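Local coordinates for protein arsenite methyltransferase (Chlamydomonas reinhardtii, PDB 5EVJ) that transfers methyl groups from S-adenosylmethionine to trivalent arsenic, probably turning arsenic triglutathione into mono-, di- and trimethylated products, at residues 66-71 / 94-99; 126-131 / 141-146; 284-289 / 345-350. The protein carries 15 engineered substitutions. All blocks are in the same frame, centred on the assembly; numbering follows the deposited sequence.

Contact 1 of 3, residues 66-71 / 94-99; sequences EVKEKF and SGRDAY. Engineered in segment 94-99: Ala98 (natural residue Cys).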
loop_
_atom_site.group_PDB
_atom_site.type_symbol
_atom_site.label_atom_id
_atom_site.label_comp_id
_atom_site.label_asym_id
_atom_site.label_seq_id
_atom_site.Cartn_x
_atom_site.Cartn_y
_atom_site.Cartn_z
ATOM N N GLU A 66 -21.746 -6.856 -8.323
ATOM C CA GLU A 66 -22.161 -6.867 -6.931
ATOM C C GLU A 66 -20.927 -6.780 -6.036
ATOM O O GLU A 66 -20.984 -6.251 -4.928
ATOM C CB GLU A 66 -22.924 -8.155 -6.609
ATOM C CG GLU A 66 -23.619 -8.069 -5.257
ATOM C CD GLU A 66 -23.840 -9.414 -4.580
ATOM O OE1 GLU A 66 -23.155 -10.405 -4.930
ATOM O OE2 GLU A 66 -24.702 -9.476 -3.678
ATOM N N VAL A 67 -19.823 -7.364 -6.494
ATOM C CA VAL A 67 -18.606 -7.325 -5.718
ATOM C C VAL A 67 -18.093 -5.871 -5.585
ATOM O O VAL A 67 -17.643 -5.461 -4.475
ATOM C CB VAL A 67 -17.546 -8.291 -6.283
ATOM C CG1 VAL A 67 -16.194 -7.936 -5.714
ATOM C CG2 VAL A 67 -17.902 -9.727 -5.901
ATOM N N LYS A 68 -18.197 -5.119 -6.695
ATOM C CA LYS A 68 -17.913 -3.661 -6.760
ATOM C C LYS A 68 -18.952 -2.764 -6.062
ATOM O O LYS A 68 -18.606 -1.969 -5.170
ATOM C CB LYS A 68 -17.852 -3.164 -8.197
ATOM C CG LYS A 68 -16.586 -3.495 -8.959
ATOM C CD LYS A 68 -16.639 -2.938 -10.400
ATOM C CE LYS A 68 -17.537 -3.771 -11.323
ATOM N NZ LYS A 68 -17.429 -3.212 -12.692
ATOM N N GLU A 69 -20.211 -2.843 -6.489
ATOM C CA GLU A 69 -21.233 -1.981 -5.882
ATOM C C GLU A 69 -21.197 -1.972 -4.352
ATOM O O GLU A 69 -21.559 -0.979 -3.727
ATOM C CB GLU A 69 -22.616 -2.380 -6.337
ATOM C CG GLU A 69 -23.037 -1.728 -7.640
ATOM C CD GLU A 69 -24.369 -2.269 -8.123
ATOM O OE1 GLU A 69 -24.742 -3.409 -7.743
ATOM O OE2 GLU A 69 -25.040 -1.547 -8.883
ATOM N N LYS A 70 -20.747 -3.072 -3.754
ATOM C CA LYS A 70 -20.737 -3.191 -2.291
ATOM C C LYS A 70 -19.386 -2.845 -1.634
ATOM O O LYS A 70 -19.099 -3.299 -0.543
ATOM C CB LYS A 70 -21.235 -4.593 -1.845
ATOM C CG LYS A 70 -22.663 -4.921 -2.286
ATOM C CD LYS A 70 -23.296 -6.057 -1.504
ATOM C CE LYS A 70 -24.709 -6.345 -2.017
ATOM N NZ LYS A 70 -25.250 -7.620 -1.471
ATOM N N PHE A 71 -18.553 -2.031 -2.274
ATOM C CA PHE A 71 -17.192 -1.911 -1.764
ATOM C C PHE A 71 -16.843 -0.678 -0.915
ATOM O O PHE A 71 -16.451 -0.838 0.249
ATOM C CB PHE A 71 -16.158 -2.192 -2.842
ATOM C CG PHE A 71 -14.768 -2.314 -2.305
ATOM C CD1 PHE A 71 -14.433 -3.356 -1.438
ATOM C CD2 PHE A 71 -13.784 -1.367 -2.645
ATOM C CE1 PHE A 71 -13.145 -3.452 -0.914
ATOM C CE2 PHE A 71 -12.502 -1.471 -2.136
ATOM C CZ PHE A 71 -12.183 -2.525 -1.282
ATOM N N SER A 94 -16.316 -6.704 0.327
ATOM C CA SER A 94 -16.949 -7.542 -0.618
ATOM C C SER A 94 -16.015 -8.062 -1.721
ATOM O O SER A 94 -16.459 -8.879 -2.546
ATOM C CB SER A 94 -18.052 -6.702 -1.277
ATOM O OG SER A 94 -17.510 -5.555 -1.892
ATOM N N GLY A 95 -14.798 -7.504 -1.814
ATOM C CA GLY A 95 -13.666 -8.182 -2.489
ATOM C C GLY A 95 -13.115 -7.467 -3.729
ATOM O O GLY A 95 -12.205 -7.986 -4.385
ATOM N N ARG A 96 -13.638 -6.277 -4.045
ATOM C CA ARG A 96 -13.204 -5.511 -5.229
ATOM C C ARG A 96 -11.658 -5.612 -5.353
ATOM O O ARG A 96 -11.146 -6.155 -6.326
ATOM C CB ARG A 96 -13.704 -4.027 -5.106
ATOM C CG ARG A 96 -13.835 -3.139 -6.375
ATOM C CD ARG A 96 -12.885 -1.949 -6.407
ATOM N NE ARG A 96 -13.493 -0.653 -6.084
ATOM C CZ ARG A 96 -12.875 0.361 -5.468
ATOM N NH1 ARG A 96 -11.615 0.251 -5.055
ATOM N NH2 ARG A 96 -13.536 1.489 -5.233
ATOM N N ASP A 97 -10.924 -5.155 -4.329
ATOM C CA ASP A 97 -9.450 -5.020 -4.445
ATOM C C ASP A 97 -8.790 -6.410 -4.506
ATOM O O ASP A 97 -7.806 -6.605 -5.209
ATOM C CB ASP A 97 -8.806 -4.105 -3.322
ATOM C CG ASP A 97 -9.188 -2.595 -3.467
ATOM O OD1 ASP A 97 -9.644 -2.154 -4.565
ATOM O OD2 ASP A 97 -9.015 -1.827 -2.490
ATOM N N ALA A 98 -9.358 -7.369 -3.799
ATOM C CA ALA A 98 -8.801 -8.731 -3.839
ATOM C C ALA A 98 -9.030 -9.354 -5.216
ATOM O O ALA A 98 -8.172 -10.100 -5.724
ATOM C CB ALA A 98 -9.396 -9.577 -2.733
ATOM N N TYR A 99 -10.157 -8.999 -5.859
ATOM C CA TYR A 99 -10.450 -9.562 -7.180
ATOM C C TYR A 99 -9.504 -8.985 -8.182
ATOM O O TYR A 99 -8.939 -9.685 -9.000
ATOM C CB TYR A 99 -11.888 -9.251 -7.588
ATOM C CG TYR A 99 -12.907 -10.276 -7.075
ATOM C CD1 TYR A 99 -12.881 -10.717 -5.748
ATOM C CD2 TYR A 99 -13.905 -10.802 -7.912
ATOM C CE1 TYR A 99 -13.803 -11.645 -5.254
ATOM C CE2 TYR A 99 -14.861 -11.727 -7.403
ATOM C CZ TYR A 99 -14.778 -12.161 -6.093
ATOM O OH TYR A 99 -15.682 -13.068 -5.574
#
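Val67 in helix 65-69 and Phe71 just past it pack against Ser94, in the loop before helix 96-104, and against Arg96 and Tyr99 in the first turn of that helix. Ser94 and Gly95 belong to the glycine-rich strand-turn-helix of a Rossmann-like methyltransferase fold, consistent with the loop that contacts S-adenosylmethionine in this superfamily. Polar grip comes from Ser94: its OG donates to Val67 O at 2.6 Å, lying in the plane of that carbonyl. With OG set between the backbone N and the carbonyl carbon (chi1 59°), the hydroxyl reaches a carbonyl in the last turn of the helix.

Two CH-pi contacts form the apolar part. CG1 of Val67 stands over the centre of the Tyr99 ring, 4.1 Å from the centroid and 5° off its normal, while CG2 touches Tyr99 CE2 at 3.9 Å. CB of Arg96 sits over a face of the Phe71 ring, 3.7 Å from its centroid and displaced toward the rim. The Arg96 chain then bends back, and Phe71 CD2 meets the guanidinium over its centre, 3.4 Å from CZ, the two planes 55° apart.

Charge completes the set. Arg96 NH1 bridges to Asp97 OD1 at 3.1 Å and also donates to Gly75 O, holding the guanidinium across the phenyl ring; the other carboxylate oxygen takes a bond from Asn169 ND2. Within 66-71, Lys70 NZ forms a salt bridge with Glu66 OE2. That second oxygen of Asp97, OD2, also lies oblique to the phenyl ring, 3.5 Å from Phe71 CZ.

Contact 2 of 3, residues 126-131 / 141-146; sequences SHADAY and SNMTFI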
loop_
_atom_site.group_PDB
_atom_site.type_symbol
_atom_site.label_atom_id
_atom_site.label_comp_id
_atom_site.label_asym_id
_atom_site.label_seq_id
_atom_site.Cartn_x
_atom_site.Cartn_y
_atom_site.Cartn_z
ATOM N N SER A 126 -18.804 -16.019 -2.604
ATOM C CA SER A 126 -19.787 -16.632 -3.523
ATOM C C SER A 126 -19.452 -16.345 -4.966
ATOM O O SER A 126 -19.809 -17.109 -5.850
ATOM C CB SER A 126 -21.241 -16.221 -3.246
ATOM O OG SER A 126 -21.414 -14.840 -3.435
ATOM N N HIS A 127 -18.734 -15.269 -5.218
ATOM C CA HIS A 127 -18.437 -14.976 -6.608
ATOM C C HIS A 127 -17.093 -15.474 -7.052
ATOM O O HIS A 127 -16.774 -15.408 -8.241
ATOM C CB HIS A 127 -18.626 -13.490 -6.899
ATOM C CG HIS A 127 -20.053 -13.061 -6.830
ATOM N ND1 HIS A 127 -20.699 -12.840 -5.631
ATOM C CD2 HIS A 127 -20.973 -12.852 -7.807
ATOM C CE1 HIS A 127 -21.947 -12.477 -5.876
ATOM N NE2 HIS A 127 -22.133 -12.464 -7.186
ATOM N N ALA A 128 -16.320 -16.025 -6.129
ATOM C CA ALA A 128 -14.917 -16.331 -6.460
ATOM C C ALA A 128 -14.719 -17.259 -7.651
ATOM O O ALA A 128 -14.003 -16.894 -8.609
ATOM C CB ALA A 128 -14.149 -16.848 -5.246
ATOM N N ASP A 129 -15.318 -18.456 -7.599
ATOM C CA ASP A 129 -14.937 -19.513 -8.530
ATOM C C ASP A 129 -15.250 -19.090 -9.927
ATOM O O ASP A 129 -14.399 -19.217 -10.876
ATOM C CB ASP A 129 -15.605 -20.856 -8.199
ATOM C CG ASP A 129 -15.138 -21.439 -6.837
ATOM O OD1 ASP A 129 -13.926 -21.380 -6.500
ATOM O OD2 ASP A 129 -15.995 -21.975 -6.097
ATOM N N ALA A 130 -16.474 -18.576 -10.061
ATOM C CA ALA A 130 -17.005 -18.205 -11.371
ATOM C C ALA A 130 -16.146 -17.079 -11.997
ATOM O O ALA A 130 -15.885 -17.065 -13.211
ATOM C CB ALA A 130 -18.472 -17.776 -11.240
ATOM N N TYR A 131 -15.696 -16.141 -11.159
ATOM C CA TYR A 131 -14.829 -15.053 -11.621
ATOM C C TYR A 131 -13.504 -15.605 -12.126
ATOM O O TYR A 131 -13.000 -15.307 -13.281
ATOM C CB TYR A 131 -14.676 -14.041 -10.478
ATOM C CG TYR A 131 -13.560 -13.033 -10.668
ATOM C CD1 TYR A 131 -13.703 -11.963 -11.567
ATOM C CD2 TYR A 131 -12.339 -13.151 -9.937
ATOM C CE1 TYR A 131 -12.666 -11.046 -11.734
ATOM C CE2 TYR A 131 -11.309 -12.213 -10.090
ATOM C CZ TYR A 131 -11.478 -11.173 -10.982
ATOM O OH TYR A 131 -10.465 -10.283 -11.169
ATOM N N SER A 141 -10.012 -20.529 -8.347
ATOM C CA SER A 141 -9.736 -19.290 -7.593
ATOM C C SER A 141 -8.366 -19.358 -6.894
ATOM O O SER A 141 -8.012 -20.390 -6.284
ATOM C CB SER A 141 -10.836 -19.075 -6.578
ATOM O OG SER A 141 -10.502 -18.053 -5.679
ATOM N N ASN A 142 -7.564 -18.302 -7.038
ATOM C CA ASN A 142 -6.360 -18.197 -6.222
ATOM C C ASN A 142 -6.632 -17.252 -4.985
ATOM O O ASN A 142 -5.707 -16.735 -4.398
ATOM C CB ASN A 142 -5.204 -17.743 -7.085
ATOM C CG ASN A 142 -5.448 -16.367 -7.805
ATOM O OD1 ASN A 142 -6.559 -15.820 -7.822
ATOM N ND2 ASN A 142 -4.358 -15.778 -8.358
ATOM N N MET A 143 -7.898 -17.095 -4.578
ATOM C CA MET A 143 -8.315 -16.283 -3.419
ATOM C C MET A 143 -8.814 -17.104 -2.217
ATOM O O MET A 143 -9.438 -18.114 -2.371
ATOM C CB MET A 143 -9.414 -15.293 -3.821
ATOM C CG MET A 143 -9.006 -14.383 -4.962
ATOM S SD MET A 143 -10.282 -13.149 -5.452
ATOM C CE MET A 143 -10.965 -14.145 -6.768
ATOM N N THR A 144 -8.566 -16.595 -1.026
ATOM C CA THR A 144 -8.942 -17.162 0.229
ATOM C C THR A 144 -9.434 -15.945 0.980
ATOM O O THR A 144 -8.712 -14.939 1.124
ATOM C CB THR A 144 -7.731 -17.763 0.988
ATOM O OG1 THR A 144 -7.003 -18.683 0.143
ATOM C CG2 THR A 144 -8.151 -18.485 2.301
ATOM N N PHE A 145 -10.686 -15.994 1.409
ATOM C CA PHE A 145 -11.213 -14.968 2.269
ATOM C C PHE A 145 -11.394 -15.527 3.644
ATOM O O PHE A 145 -11.966 -16.565 3.785
ATOM C CB PHE A 145 -12.531 -14.529 1.704
ATOM C CG PHE A 145 -12.380 -13.844 0.389
ATOM C CD1 PHE A 145 -11.878 -12.516 0.331
ATOM C CD2 PHE A 145 -12.668 -14.506 -0.778
ATOM C CE1 PHE A 145 -11.697 -11.895 -0.887
ATOM C CE2 PHE A 145 -12.501 -13.891 -2.005
ATOM C CZ PHE A 145 -12.042 -12.573 -2.063
ATOM N N ILE A 146 -10.868 -14.862 4.668
ATOM C CA ILE A 146 -11.107 -15.332 6.025
ATOM C C ILE A 146 -11.661 -14.221 6.891
ATOM O O ILE A 146 -11.471 -13.033 6.604
ATOM C CB ILE A 146 -9.858 -15.981 6.668
ATOM C CG1 ILE A 146 -8.770 -14.963 6.939
ATOM C CG2 ILE A 146 -9.271 -17.057 5.758
ATOM C CD1 ILE A 146 -7.404 -15.588 6.815
#
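Ala128 and Asp129, in the first turn of helix 128-135, approach the chain just ahead of strand 143-147, the CA atoms of Asp129 and Ser141 lying 5.3 Å apart. The side chains meet lightly. Ala128 CB faces Ser141 OG at 3.9 Å, and Asp129 turns its OD1 back to Ser141 CB at the same distance. Ser141 folds its hydroxyl onto its own chain: OG, anti to the backbone N (chi1 169°), accepts from Met143 N at 3.0 Å, an ST turn that shapes the entry into the strand.

Met143 supplies the apolar contact. Its chain bends at chi3 and carries the terminal methyl CE to the edge of the Tyr131 ring, near the ring plane and 3.6 Å from CD2; the two side chains cross at about a right angle. The same CE lies 4.4 Å from Ala128 CB, so one methyl serves both helix residues.

This is the closing end of a beta-alpha-beta crossover: from strand 110-115 the chain runs through helices 118-126 and 128-135 and returns as the parallel edge strand 143-147. Helix 96-104 lies alongside, Met143 touching its Tyr99 and Ala102, while Tyr131 OH hydrogen-bonds to Tyr99 O.

Contact 3 of 3, residues 284-289 / 345-350; sequences AEDYGQ and VHYGQF. Engineered in segment 284-289: Ala284 (natural residue Cys).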
loop_
_atom_site.group_PDB
_atom_site.type_symbol
_atom_site.label_atom_id
_atom_site.label_comp_id
_atom_site.label_asym_id
_atom_site.label_seq_id
_atom_site.Cartn_x
_atom_site.Cartn_y
_atom_site.Cartn_z
ATOM N N ALA A 284 18.126 9.820 3.883
ATOM C CA ALA A 284 18.733 9.458 2.639
ATOM C C ALA A 284 20.247 9.474 2.853
ATOM O O ALA A 284 20.814 10.543 3.112
ATOM C CB ALA A 284 18.312 10.512 1.567
ATOM N N GLU A 285 20.905 8.310 2.763
ATOM C CA GLU A 285 22.321 8.154 3.055
ATOM C C GLU A 285 23.001 7.783 1.766
ATOM O O GLU A 285 22.461 7.006 0.950
ATOM C CB GLU A 285 22.585 6.994 4.050
ATOM C CG GLU A 285 22.014 7.210 5.460
ATOM C CD GLU A 285 22.694 8.377 6.215
ATOM O OE1 GLU A 285 23.674 8.990 5.671
ATOM O OE2 GLU A 285 22.270 8.698 7.364
ATOM N N ASP A 286 24.230 8.251 1.596
ATOM C CA ASP A 286 24.861 8.176 0.276
ATOM C C ASP A 286 25.857 7.035 0.210
ATOM O O ASP A 286 26.919 7.156 0.764
ATOM C CB ASP A 286 25.611 9.495 0.014
ATOM C CG ASP A 286 26.101 9.641 -1.492
ATOM O OD1 ASP A 286 26.106 8.611 -2.265
ATOM O OD2 ASP A 286 26.415 10.821 -1.878
ATOM N N TYR A 287 25.566 5.961 -0.497
ATOM C CA TYR A 287 26.576 4.931 -0.694
ATOM C C TYR A 287 27.099 4.911 -2.154
ATOM O O TYR A 287 27.773 3.951 -2.559
ATOM C CB TYR A 287 26.008 3.553 -0.293
ATOM C CG TYR A 287 25.516 3.518 1.109
ATOM C CD1 TYR A 287 26.394 3.369 2.161
ATOM C CD2 TYR A 287 24.154 3.663 1.396
ATOM C CE1 TYR A 287 25.936 3.365 3.479
ATOM C CE2 TYR A 287 23.696 3.644 2.683
ATOM C CZ TYR A 287 24.607 3.518 3.726
ATOM O OH TYR A 287 24.171 3.495 5.023
ATOM N N GLY A 288 26.839 5.979 -2.910
ATOM C CA GLY A 288 27.283 6.050 -4.305
ATOM C C GLY A 288 26.674 5.022 -5.268
ATOM O O GLY A 288 27.316 4.656 -6.297
ATOM N N GLN A 289 25.450 4.557 -4.959
ATOM C CA GLN A 289 24.824 3.600 -5.817
ATOM C C GLN A 289 24.116 4.262 -7.002
ATOM O O GLN A 289 23.682 5.443 -6.931
ATOM C CB GLN A 289 23.865 2.707 -5.030
ATOM C CG GLN A 289 24.519 1.851 -3.957
ATOM C CD GLN A 289 23.504 1.536 -2.848
ATOM O OE1 GLN A 289 22.946 2.433 -2.211
ATOM N NE2 GLN A 289 23.183 0.278 -2.714
ATOM N N VAL A 345 31.074 1.493 1.207
ATOM C CA VAL A 345 31.691 2.755 1.509
ATOM C C VAL A 345 30.598 3.727 1.627
ATOM O O VAL A 345 29.787 3.844 0.718
ATOM C CB VAL A 345 32.722 3.277 0.433
ATOM C CG1 VAL A 345 33.238 4.652 0.885
ATOM C CG2 VAL A 345 33.901 2.277 0.194
ATOM N N HIS A 346 30.601 4.434 2.759
ATOM C CA HIS A 346 29.612 5.483 3.015
ATOM C C HIS A 346 30.204 6.850 2.687
ATOM O O HIS A 346 31.353 7.186 3.103
ATOM C CB HIS A 346 29.168 5.364 4.502
ATOM C CG HIS A 346 28.255 6.442 4.977
ATOM N ND1 HIS A 346 26.941 6.537 4.579
ATOM C CD2 HIS A 346 28.451 7.441 5.858
ATOM C CE1 HIS A 346 26.374 7.589 5.152
ATOM N NE2 HIS A 346 27.279 8.148 5.935
ATOM N N TYR A 347 29.408 7.664 2.006
ATOM C CA TYR A 347 29.897 8.960 1.521
ATOM C C TYR A 347 29.321 10.140 2.237
ATOM O O TYR A 347 29.765 11.278 2.013
ATOM C CB TYR A 347 29.632 9.140 -0.020
ATOM C CG TYR A 347 30.395 8.127 -0.851
ATOM C CD1 TYR A 347 31.722 8.353 -1.238
ATOM C CD2 TYR A 347 29.791 6.922 -1.213
ATOM C CE1 TYR A 347 32.417 7.386 -1.975
ATOM C CE2 TYR A 347 30.462 5.938 -1.937
ATOM C CZ TYR A 347 31.763 6.161 -2.322
ATOM O OH TYR A 347 32.381 5.149 -3.030
ATOM N N GLY A 348 28.281 9.920 3.053
ATOM C CA GLY A 348 27.717 11.083 3.694
ATOM C C GLY A 348 26.252 11.108 3.441
ATOM O O GLY A 348 25.676 10.138 2.980
ATOM N N GLN A 349 25.621 12.193 3.827
ATOM C CA GLN A 349 24.246 12.267 3.595
ATOM C C GLN A 349 23.957 12.583 2.100
ATOM O O GLN A 349 24.634 13.410 1.498
ATOM C CB GLN A 349 23.692 13.355 4.486
ATOM C CG GLN A 349 22.165 13.453 4.422
ATOM C CD GLN A 349 21.689 14.556 5.311
ATOM O OE1 GLN A 349 22.455 15.053 6.221
ATOM N NE2 GLN A 349 20.462 14.966 5.102
ATOM N N PHE A 350 22.933 11.954 1.516
ATOM C CA PHE A 350 22.752 12.026 0.078
ATOM C C PHE A 350 22.041 13.307 -0.246
ATOM O O PHE A 350 21.064 13.633 0.422
ATOM C CB PHE A 350 21.983 10.788 -0.360
ATOM C CG PHE A 350 21.516 10.834 -1.774
ATOM C CD1 PHE A 350 22.318 10.405 -2.776
ATOM C CD2 PHE A 350 20.260 11.317 -2.085
ATOM C CE1 PHE A 350 21.886 10.413 -4.076
ATOM C CE2 PHE A 350 19.811 11.320 -3.388
ATOM C CZ PHE A 350 20.628 10.845 -4.383
#
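Asp286 N donates to Gly348 O at 2.8 Å, and Asp286 O accepts from Tyr347 N at the same length, so one residue holds segment 345-350 through both its backbone N and O. Phe350 N to O of the engineered Ala284, 3.0 Å and nearly straight at 173°, adds a third bond. The weakly bonded strands 285-286 and 348-349 form a small antiparallel pair away from the main sheet. The Asp286 carboxylate, its CG anti to the backbone N (chi1 -169°), closes an Asx turn: OD1 takes Gly288 N at 2.8 Å, while CG rests 3.9 Å from Tyr347 CB and 4.1 Å from Phe350 CD1. An alanine here would probably leave Gly288 N without that acceptor and the turn from Asp286 to Gly288 freer to move, with a gap between Tyr347 and Phe350. The Tyr347 ring lies with its edge against the turn, CE2 3.4 Å from Tyr287 O.

Beyond the pair, Tyr287 and His346 meet obliquely. Glu285 OE1 stands at the imidazole edge, 3.1 Å from His346 CE1, where its charge would probably favour a protonated ring. Three backbone bonds do the joining; the Asp286 carboxylate fixes the turn and Glu285 adds charge beside His346.

The three contacts follow one another along the chain without overlap. Contacts 1 and 2 are neighbours, their centres about 11 Å apart, and share a flank of the Rossmann-like methyltransferase domain: helix 96-104 serves both, and its Tyr99 takes part in contact 1 while meeting Met143 and Tyr131 of contact 2. Together they fasten helices 65-69 and 128-135 beside the parallel part of the seven-stranded mixed sheet, near its edge strand 143-147. Contact 3 lies across the chain's centre, about 44 Å from contact 1 and about 46 Å from contact 2 between centres, where 284-289 and 345-350 tie together a C-terminal region of short strands and helix 322-329, away from the main sheet.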